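PDB 3TJY: effector protein hopAB3 from Pseudomonas syringae pv. maculicola, which is recognised by the tomato resistance protein Pto, eliciting a Pto- and Prf-dependent hypersensitive response, and promotes bacterial virulence in susceptible plants. Local coordinates for residues A[8-13]-A[67-72]; A[31-36]-A[59-64]. One frame throughout, in Å; residues are numbered along the deposited sequence.

Contact 1 (A[8-13]-A[67-72]); sequences NRIVQQ and IALREA
L69 reaches from helix 64-77 across to I10 and V11 of helix 3-16, and its CD1 methyl does most of the touching. Its CG stands anti to the backbone N (chi1 -178°); the CD1 methyl beyond it meets the facing helix. I10 and L69 meet at about a right angle: the branch methyl CG2 of I10 sits against both arms of the fork, 3.8 Å from L69 CD1 and 4.0 Å from L69 CD2. V11 comes at L69 on a slant instead, with its CG2 methyl 3.9 Å from L69 CD1. The same V11 CG2 also lies 4.0 Å from A72 CB, bridging two residues one turn apart on the partner helix. N8 closes the row less intimately, its amide OD1 4.1 Å from A72 CB.

The helix segments cross at -52°, their axes 9.5 Å apart at closest approach. This is helix-on-helix packing in the small all-helical Pto-binding domain, joining the first modelled helix to the last one. Helix 41-50 extends the apolar surface through V46 on I10 and F47 on L69, while F51 touches both I10 and L69. Behind the interface, on helix 3-16 alone, R9 NH2 donates to Q12 OE1 at 2.8 Å, approaching from above the amide plane.

No hydrogen bond or salt bridge links the two segments, so they are held by van der Waals contact between methyls, consistent with a hydrophobic association; the amide of the exposed N8 lies at its border.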
ATOM      1  N   ASN A   8      -8.620   3.473   1.214  1.00 10.86           N
ATOM      2  CA  ASN A   8      -9.351   3.527  -0.059  1.00  6.50           C
ATOM      3  C   ASN A   8      -8.771   4.552  -1.021  1.00 10.12           C
ATOM      4  O   ASN A   8      -8.780   4.342  -2.238  1.00 11.40           O
ATOM      5  CB  ASN A   8     -10.830   3.837   0.185  1.00  9.12           C
ATOM      6  CG  ASN A   8     -11.556   2.694   0.841  1.00 13.70           C
ATOM      7  OD1 ASN A   8     -11.165   1.530   0.708  1.00 15.91           O
ATOM      8  ND2 ASN A   8     -12.643   3.016   1.540  1.00 15.84           N
ATOM      9  N   ARG A   9      -8.309   5.679  -0.469  1.00 11.28           N
ATOM     10  CA  ARG A   9      -7.630   6.707  -1.252  1.00 13.92           C
ATOM     11  C   ARG A   9      -6.305   6.163  -1.816  1.00 12.92           C
ATOM     12  O   ARG A   9      -5.941   6.454  -2.958  1.00 10.75           O
ATOM     13  CB  ARG A   9      -7.383   7.951  -0.386  1.00 12.56           C
ATOM     14  CG  ARG A   9      -6.505   9.016  -1.013  1.00 24.31           C
ATOM     15  CD  ARG A   9      -7.115   9.556  -2.297  1.00 35.96           C
ATOM     16  NE  ARG A   9      -6.555  10.853  -2.670  1.00 44.20           N
ATOM     17  CZ  ARG A   9      -6.681  11.395  -3.876  1.00 44.73           C
ATOM     18  NH1 ARG A   9      -6.144  12.581  -4.137  1.00 45.02           N
ATOM     19  NH2 ARG A   9      -7.338  10.746  -4.827  1.00 45.05           N
ATOM     20  N   ILE A  10      -5.590   5.367  -1.026  1.00 10.95           N
ATOM     21  CA  ILE A  10      -4.365   4.736  -1.525  1.00  9.66           C
ATOM     22  C   ILE A  10      -4.701   3.874  -2.742  1.00 11.62           C
ATOM     23  O   ILE A  10      -4.049   3.966  -3.778  1.00 12.39           O
ATOM     24  CB  ILE A  10      -3.655   3.897  -0.427  1.00 10.65           C
ATOM     25  CG1 ILE A  10      -3.177   4.805   0.708  1.00 12.84           C
ATOM     26  CG2 ILE A  10      -2.442   3.175  -0.998  1.00 11.21           C
ATOM     27  CD1 ILE A  10      -2.678   4.015   1.973  1.00  9.72           C
ATOM     28  N   VAL A  11      -5.709   3.020  -2.609  1.00  9.84           N
ATOM     29  CA  VAL A  11      -6.096   2.166  -3.721  1.00 10.51           C
ATOM     30  C   VAL A  11      -6.498   3.009  -4.931  1.00 11.86           C
ATOM     31  O   VAL A  11      -6.077   2.728  -6.041  1.00 10.86           O
ATOM     32  CB  VAL A  11      -7.200   1.187  -3.306  1.00 10.13           C
ATOM     33  CG1 VAL A  11      -7.761   0.423  -4.524  1.00 11.28           C
ATOM     34  CG2 VAL A  11      -6.652   0.221  -2.250  1.00 12.00           C
ATOM     35  N   GLN A  12      -7.316   4.039  -4.706  1.00 11.29           N
ATOM     36  CA  GLN A  12      -7.712   4.958  -5.772  1.00 10.68           C
ATOM     37  C   GLN A  12      -6.510   5.555  -6.487  1.00 10.56           C
ATOM     38  O   GLN A  12      -6.477   5.631  -7.717  1.00 14.74           O
ATOM     39  CB  GLN A  12      -8.526   6.120  -5.175  1.00  9.00           C
ATOM     40  CG  GLN A  12      -8.808   7.263  -6.142  1.00 13.19           C
ATOM     41  CD  GLN A  12      -9.535   8.426  -5.460  1.00 15.03           C
ATOM     42  OE1 GLN A  12      -9.262   8.746  -4.298  1.00 15.90           O
ATOM     43  NE2 GLN A  12     -10.464   9.053  -6.178  1.00 13.47           N
ATOM     44  N   GLN A  13      -5.560   6.056  -5.700  1.00 10.26           N
ATOM     45  CA  GLN A  13      -4.375   6.676  -6.271  1.00 10.36           C
ATOM     46  C   GLN A  13      -3.499   5.668  -7.018  1.00 11.22           C
ATOM     47  O   GLN A  13      -2.882   6.014  -8.036  1.00 16.03           O
ATOM     48  CB  GLN A  13      -3.576   7.365  -5.183  1.00 10.51           C
ATOM     49  CG  GLN A  13      -4.238   8.618  -4.632  1.00 13.88           C
ATOM     50  CD  GLN A  13      -3.381   9.247  -3.560  1.00 17.30           C
ATOM     51  OE1 GLN A  13      -2.994   8.588  -2.615  1.00 17.94           O
ATOM     52  NE2 GLN A  13      -3.045  10.519  -3.732  1.00 31.23           N
ATOM     53  N   ILE A  67      -3.166  -2.297   8.171  1.00 10.28           N
ATOM     54  CA  ILE A  67      -4.246  -3.272   8.246  1.00 10.20           C
ATOM     55  C   ILE A  67      -5.348  -2.889   7.265  1.00 12.12           C
ATOM     56  O   ILE A  67      -5.840  -3.730   6.507  1.00  9.96           O
ATOM     57  CB  ILE A  67      -4.826  -3.356   9.675  1.00  9.75           C
ATOM     58  CG1 ILE A  67      -3.802  -3.948  10.627  1.00 11.35           C
ATOM     59  CG2 ILE A  67      -6.113  -4.176   9.696  1.00 10.08           C
ATOM     60  CD1 ILE A  67      -4.178  -3.832  12.107  1.00 15.64           C
ATOM     61  N   ALA A  68      -5.753  -1.624   7.288  1.00  8.98           N
ATOM     62  CA  ALA A  68      -6.823  -1.174   6.395  1.00  9.45           C
ATOM     63  C   ALA A  68      -6.431  -1.337   4.937  1.00  8.49           C
ATOM     64  O   ALA A  68      -7.260  -1.694   4.113  1.00  9.32           O
ATOM     65  CB  ALA A  68      -7.207   0.291   6.689  1.00 11.14           C
ATOM     66  N   LEU A  69      -5.171  -1.078   4.606  1.00  8.51           N
ATOM     67  CA  LEU A  69      -4.747  -1.229   3.217  1.00  9.24           C
ATOM     68  C   LEU A  69      -4.723  -2.692   2.785  1.00  8.19           C
ATOM     69  O   LEU A  69      -5.136  -3.035   1.662  1.00 10.37           O
ATOM     70  CB  LEU A  69      -3.376  -0.559   2.973  1.00  9.73           C
ATOM     71  CG  LEU A  69      -2.913  -0.649   1.513  1.00 10.12           C
ATOM     72  CD1 LEU A  69      -3.927   0.014   0.580  1.00 10.43           C
ATOM     73  CD2 LEU A  69      -1.541   0.016   1.350  1.00 10.11           C
ATOM     74  N   ARG A  70      -4.240  -3.576   3.650  0.55 10.17           N
ATOM     75  CA  ARG A  70      -4.259  -4.993   3.302  0.55  7.04           C
ATOM     76  C   ARG A  70      -5.701  -5.449   3.060  0.55  8.81           C
ATOM     77  O   ARG A  70      -5.982  -6.204   2.114  0.55  8.30           O
ATOM     78  CB  ARG A  70      -3.598  -5.833   4.394  0.55 12.39           C
ATOM     79  CG  ARG A  70      -3.156  -7.186   3.902  0.55 24.59           C
ATOM     80  CD  ARG A  70      -3.240  -8.214   5.008  0.55 25.40           C
ATOM     81  NE  ARG A  70      -1.956  -8.784   5.400  0.55 28.34           N
ATOM     82  CZ  ARG A  70      -0.970  -9.118   4.572  0.55 26.61           C
ATOM     83  NH1 ARG A  70      -1.075  -8.939   3.253  0.55 11.73           N
ATOM     84  NH2 ARG A  70       0.142  -9.630   5.086  0.55 14.35           N
ATOM     85  N   GLU A  71      -6.618  -4.996   3.915  1.00  9.97           N
ATOM     86  CA  GLU A  71      -8.029  -5.345   3.734  1.00  9.59           C
ATOM     87  C   GLU A  71      -8.555  -4.830   2.408  1.00 10.32           C
ATOM     88  O   GLU A  71      -9.268  -5.545   1.693  1.00 10.88           O
ATOM     89  CB  GLU A  71      -8.878  -4.776   4.878  1.00  7.25           C
ATOM     90  CG  GLU A  71      -8.592  -5.463   6.202  1.00  8.41           C
ATOM     91  CD  GLU A  71      -9.253  -4.751   7.373  1.00 11.43           C
ATOM     92  OE1 GLU A  71      -9.858  -3.671   7.147  1.00 16.70           O
ATOM     93  OE2 GLU A  71      -9.147  -5.276   8.499  1.00 13.60           O
ATOM     94  N   ALA A  72      -8.220  -3.580   2.089  1.00  8.31           N
ATOM     95  CA  ALA A  72      -8.718  -2.957   0.868  1.00  8.83           C
ATOM     96  C   ALA A  72      -8.163  -3.622  -0.390  1.00 12.09           C
ATOM     97  O   ALA A  72      -8.889  -3.811  -1.372  1.00 10.12           O
ATOM     98  CB  ALA A  72      -8.393  -1.468   0.875  1.00 10.54           C
TER

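Contact 2 (A[31-36]-A[59-64]); sequences MLRGEE and IDRNSE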
HETATM    1  N   MSE A  31       6.101  -6.792   1.724  1.00 19.46           N
HETATM    2  CA  MSE A  31       6.615  -5.614   2.431  1.00 17.91           C
HETATM    3  C   MSE A  31       6.381  -5.763   3.925  1.00 17.48           C
HETATM    4  O   MSE A  31       7.276  -5.509   4.739  1.00 22.12           O
HETATM    5  CB  MSE A  31       5.938  -4.339   1.925  1.00 21.55           C
HETATM    6  CG  MSE A  31       6.297  -3.083   2.713  1.00 23.49           C
HETATM    7 SE   MSE A  31       8.126  -2.448   2.352  1.00 45.96          SE
HETATM    8  CE  MSE A  31       8.209  -1.086   3.730  1.00 50.56           C
ATOM      9  N   LEU A  32       5.184  -6.198   4.290  1.00 18.84           N
ATOM     10  CA  LEU A  32       4.857  -6.383   5.697  1.00 18.56           C
ATOM     11  C   LEU A  32       5.700  -7.477   6.327  1.00 21.14           C
ATOM     12  O   LEU A  32       5.897  -7.482   7.541  1.00 24.23           O
ATOM     13  CB  LEU A  32       3.367  -6.686   5.884  1.00 17.57           C
ATOM     14  CG  LEU A  32       2.409  -5.599   5.422  1.00 18.50           C
ATOM     15  CD1 LEU A  32       0.994  -5.972   5.799  1.00 23.26           C
ATOM     16  CD2 LEU A  32       2.800  -4.260   6.049  1.00 15.38           C
ATOM     17  N   ARG A  33       6.186  -8.393   5.489  0.59 23.89           N
ATOM     18  CA  ARG A  33       7.075  -9.474   5.907  0.59 29.66           C
ATOM     19  C   ARG A  33       8.520  -9.000   5.974  0.59 30.10           C
ATOM     20  O   ARG A  33       9.401  -9.722   6.444  0.59 32.86           O
ATOM     21  CB  ARG A  33       6.977 -10.652   4.932  0.59 33.05           C
ATOM     22  CG  ARG A  33       5.669 -11.414   5.002  0.59 35.63           C
ATOM     23  CD  ARG A  33       5.494 -12.343   3.808  0.59 38.33           C
ATOM     24  NE  ARG A  33       4.344 -13.228   3.982  0.59 39.85           N
ATOM     25  CZ  ARG A  33       3.832 -13.998   3.026  0.59 34.43           C
ATOM     26  NH1 ARG A  33       2.788 -14.771   3.291  0.59 31.18           N
ATOM     27  NH2 ARG A  33       4.358 -13.994   1.809  0.59 30.56           N
ATOM     28  N   GLY A  34       8.764  -7.790   5.482  1.00 28.33           N
ATOM     29  CA  GLY A  34      10.077  -7.176   5.559  1.00 30.27           C
ATOM     30  C   GLY A  34      10.848  -7.054   4.256  1.00 38.30           C
ATOM     31  O   GLY A  34      12.030  -6.708   4.269  1.00 42.23           O
ATOM     32  N   GLU A  35      10.191  -7.327   3.132  1.00 33.27           N
ATOM     33  CA  GLU A  35      10.873  -7.318   1.838  1.00 28.85           C
ATOM     34  C   GLU A  35      10.519  -6.064   1.041  1.00 30.56           C
ATOM     35  O   GLU A  35       9.344  -5.772   0.825  1.00 32.77           O
ATOM     36  CB  GLU A  35      10.503  -8.572   1.039  1.00 33.89           C
ATOM     37  CG  GLU A  35      10.413  -9.840   1.878  1.00 45.47           C
ATOM     38  CD  GLU A  35       9.931 -11.045   1.077  1.00 57.66           C
ATOM     39  OE1 GLU A  35       9.964 -10.983  -0.173  1.00 59.93           O
ATOM     40  OE2 GLU A  35       9.516 -12.054   1.696  1.00 57.06           O
ATOM     41  N   GLU A  36      11.533  -5.319   0.605  1.00 27.05           N
ATOM     42  CA  GLU A  36      11.302  -4.116  -0.198  1.00 31.02           C
ATOM     43  C   GLU A  36      10.367  -4.388  -1.357  1.00 31.38           C
ATOM     44  O   GLU A  36      10.456  -5.437  -2.000  1.00 30.30           O
ATOM     45  CB  GLU A  36      12.606  -3.609  -0.799  1.00 39.47           C
ATOM     46  CG  GLU A  36      13.541  -2.927   0.157  1.00 45.33           C
ATOM     47  CD  GLU A  36      14.752  -2.395  -0.569  1.00 45.48           C
ATOM     48  OE1 GLU A  36      15.516  -3.214  -1.125  1.00 51.49           O
ATOM     49  OE2 GLU A  36      14.919  -1.162  -0.611  1.00 45.64           O
ATOM     50  N   ILE A  59       7.273  -0.817   6.811  1.00 12.69           N
ATOM     51  CA  ILE A  59       5.893  -0.549   7.188  1.00 12.64           C
ATOM     52  C   ILE A  59       5.464  -1.546   8.262  1.00 19.76           C
ATOM     53  O   ILE A  59       5.739  -2.741   8.158  1.00 17.81           O
ATOM     54  CB  ILE A  59       4.942  -0.612   5.979  1.00 13.83           C
ATOM     55  CG1 ILE A  59       5.227   0.539   5.005  1.00 13.43           C
ATOM     56  CG2 ILE A  59       3.472  -0.559   6.440  1.00 15.54           C
ATOM     57  CD1 ILE A  59       4.464   0.418   3.680  1.00 15.13           C
ATOM     58  N   ASP A  60       4.795  -1.048   9.297  1.00 15.30           N
ATOM     59  CA  ASP A  60       4.437  -1.861  10.459  1.00 18.55           C
ATOM     60  C   ASP A  60       3.114  -2.560  10.195  1.00 14.81           C
ATOM     61  O   ASP A  60       2.096  -1.903  10.041  1.00 15.57           O
ATOM     62  CB  ASP A  60       4.302  -0.943  11.672  1.00 20.44           C
ATOM     63  CG  ASP A  60       3.889  -1.669  12.932  1.00 26.64           C
ATOM     64  OD1 ASP A  60       3.816  -2.914  12.931  1.00 23.51           O
ATOM     65  OD2 ASP A  60       3.643  -0.978  13.942  1.00 31.58           O
ATOM     66  N   ARG A  61       3.123  -3.887  10.138  0.51 15.19           N
ATOM     67  CA  ARG A  61       1.907  -4.613   9.790  0.51 16.06           C
ATOM     68  C   ARG A  61       0.785  -4.372  10.799  0.51 15.15           C
ATOM     69  O   ARG A  61      -0.391  -4.552  10.484  0.51 15.33           O
ATOM     70  CB  ARG A  61       2.183  -6.117   9.665  0.51 19.48           C
ATOM     71  CG  ARG A  61       2.795  -6.741  10.897  0.51 21.16           C
ATOM     72  CD  ARG A  61       2.549  -8.240  10.924  0.51 27.96           C
ATOM     73  NE  ARG A  61       2.672  -8.837   9.598  0.51 25.07           N
ATOM     74  CZ  ARG A  61       3.771  -9.426   9.140  0.51 28.91           C
ATOM     75  NH1 ARG A  61       3.786  -9.945   7.921  0.51 20.97           N
ATOM     76  NH2 ARG A  61       4.853  -9.500   9.904  0.51 32.79           N
ATOM     77  N   ASN A  62       1.154  -3.984  12.016  1.00 16.44           N
ATOM     78  CA  ASN A  62       0.170  -3.764  13.068  1.00 14.31           C
ATOM     79  C   ASN A  62      -0.446  -2.371  13.054  1.00 16.93           C
ATOM     80  O   ASN A  62      -1.359  -2.085  13.827  1.00 18.17           O
ATOM     81  CB  ASN A  62       0.791  -4.035  14.434  1.00 19.87           C
ATOM     82  CG  ASN A  62       1.210  -5.480  14.603  1.00 29.05           C
ATOM     83  OD1 ASN A  62       0.475  -6.396  14.235  1.00 35.23           O
ATOM     84  ND2 ASN A  62       2.402  -5.690  15.149  1.00 39.19           N
ATOM     85  N   SER A  63       0.035  -1.493  12.182  1.00 16.21           N
ATOM     86  CA  SER A  63      -0.530  -0.147  12.159  1.00 14.01           C
ATOM     87  C   SER A  63      -1.928  -0.171  11.572  1.00 13.97           C
ATOM     88  O   SER A  63      -2.218  -0.982  10.696  1.00 13.83           O
ATOM     89  CB  SER A  63       0.355   0.813  11.376  1.00 18.62           C
ATOM     90  OG  SER A  63       0.283   0.528   9.991  1.00 20.20           O
ATOM     91  N   GLU A  64      -2.794   0.716  12.051  1.00 11.44           N
ATOM     92  CA  GLU A  64      -4.167   0.764  11.538  1.00 11.12           C
ATOM     93  C   GLU A  64      -4.207   0.929  10.026  1.00 10.90           C
ATOM     94  O   GLU A  64      -5.032   0.310   9.339  1.00 10.10           O
ATOM     95  CB  GLU A  64      -4.978   1.877  12.217  1.00 16.40           C
ATOM     96  CG  GLU A  64      -5.465   1.538  13.610  1.00 27.06           C
ATOM     97  CD  GLU A  64      -6.267   2.673  14.222  1.00 41.57           C
ATOM     98  OE1 GLU A  64      -6.230   3.791  13.655  1.00 43.88           O
ATOM     99  OE2 GLU A  64      -6.931   2.447  15.257  1.00 46.37           O
TER
HETATM  100  O   HOH W   1       8.463  -3.564   6.367  1.00 26.44           O
HETATM  101  O   HOH W   2       5.600  -5.240   9.351  1.00 24.44           O
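M31 and L32, in the last turn of helix 21-32, pack their side chains against I59. The selenomethionine M31 is bent at chi2 (73°) and crosses I59 at about a right angle; its CE methyl lies 3.6 Å from I59 CG1. L32 meets I59 on a slant, L32 CD2 against I59 CG2 at 3.8 Å.

Polar links between the backbones run through water. Water 1 donates to M31 O and accepts from I59 N at 3.0 Å. Water 2 is held by three bonds, donating to L32 O (2.9 Å) and I59 O while accepting from R61 N. Both waters thus tie carbonyls at the helix end to the facing loop.

The two elements are shaped by local motifs: G34, at positive phi, closes helix 21-32 in a Schellman motif, and D60 to S63 form a type I beta turn, with D60 OD1 taking N62 N in an Asx turn. S63 then N-caps helix 64-77 through A66 N.

R61, in one of its two conformers, makes a close polar contact that is no hydrogen bond: L32 O lies over one guanidinium face, 3.0 Å above the plane, offset toward the rim. R33 CG, also from one of two conformers, meets that group's edge in plane, 3.8 Å from R61 NH1.

How the contacts relate
Contact 1 lies nearer the middle of the domain: its centre is about 6 Å from the centre of the chain, that of contact 2 about 10 Å. Both are partly buried, but contact 1 joins two helices by largely apolar packing, with no hydrogen bond between the segments, whereas contact 2 joins a helix end to a loop and adds bridging waters and an arginine to its apolar patch. Helix 64-77 connects them: the loop of contact 2 leads straight into it, and contact 1 uses its middle, from L69 to A72. I67 CG1 packs on R61 O at 3.5 Å. F28 of helix 21-32 touches both L69 and I59. Along the chain, contact 2 is nested within the span closed by contact 1.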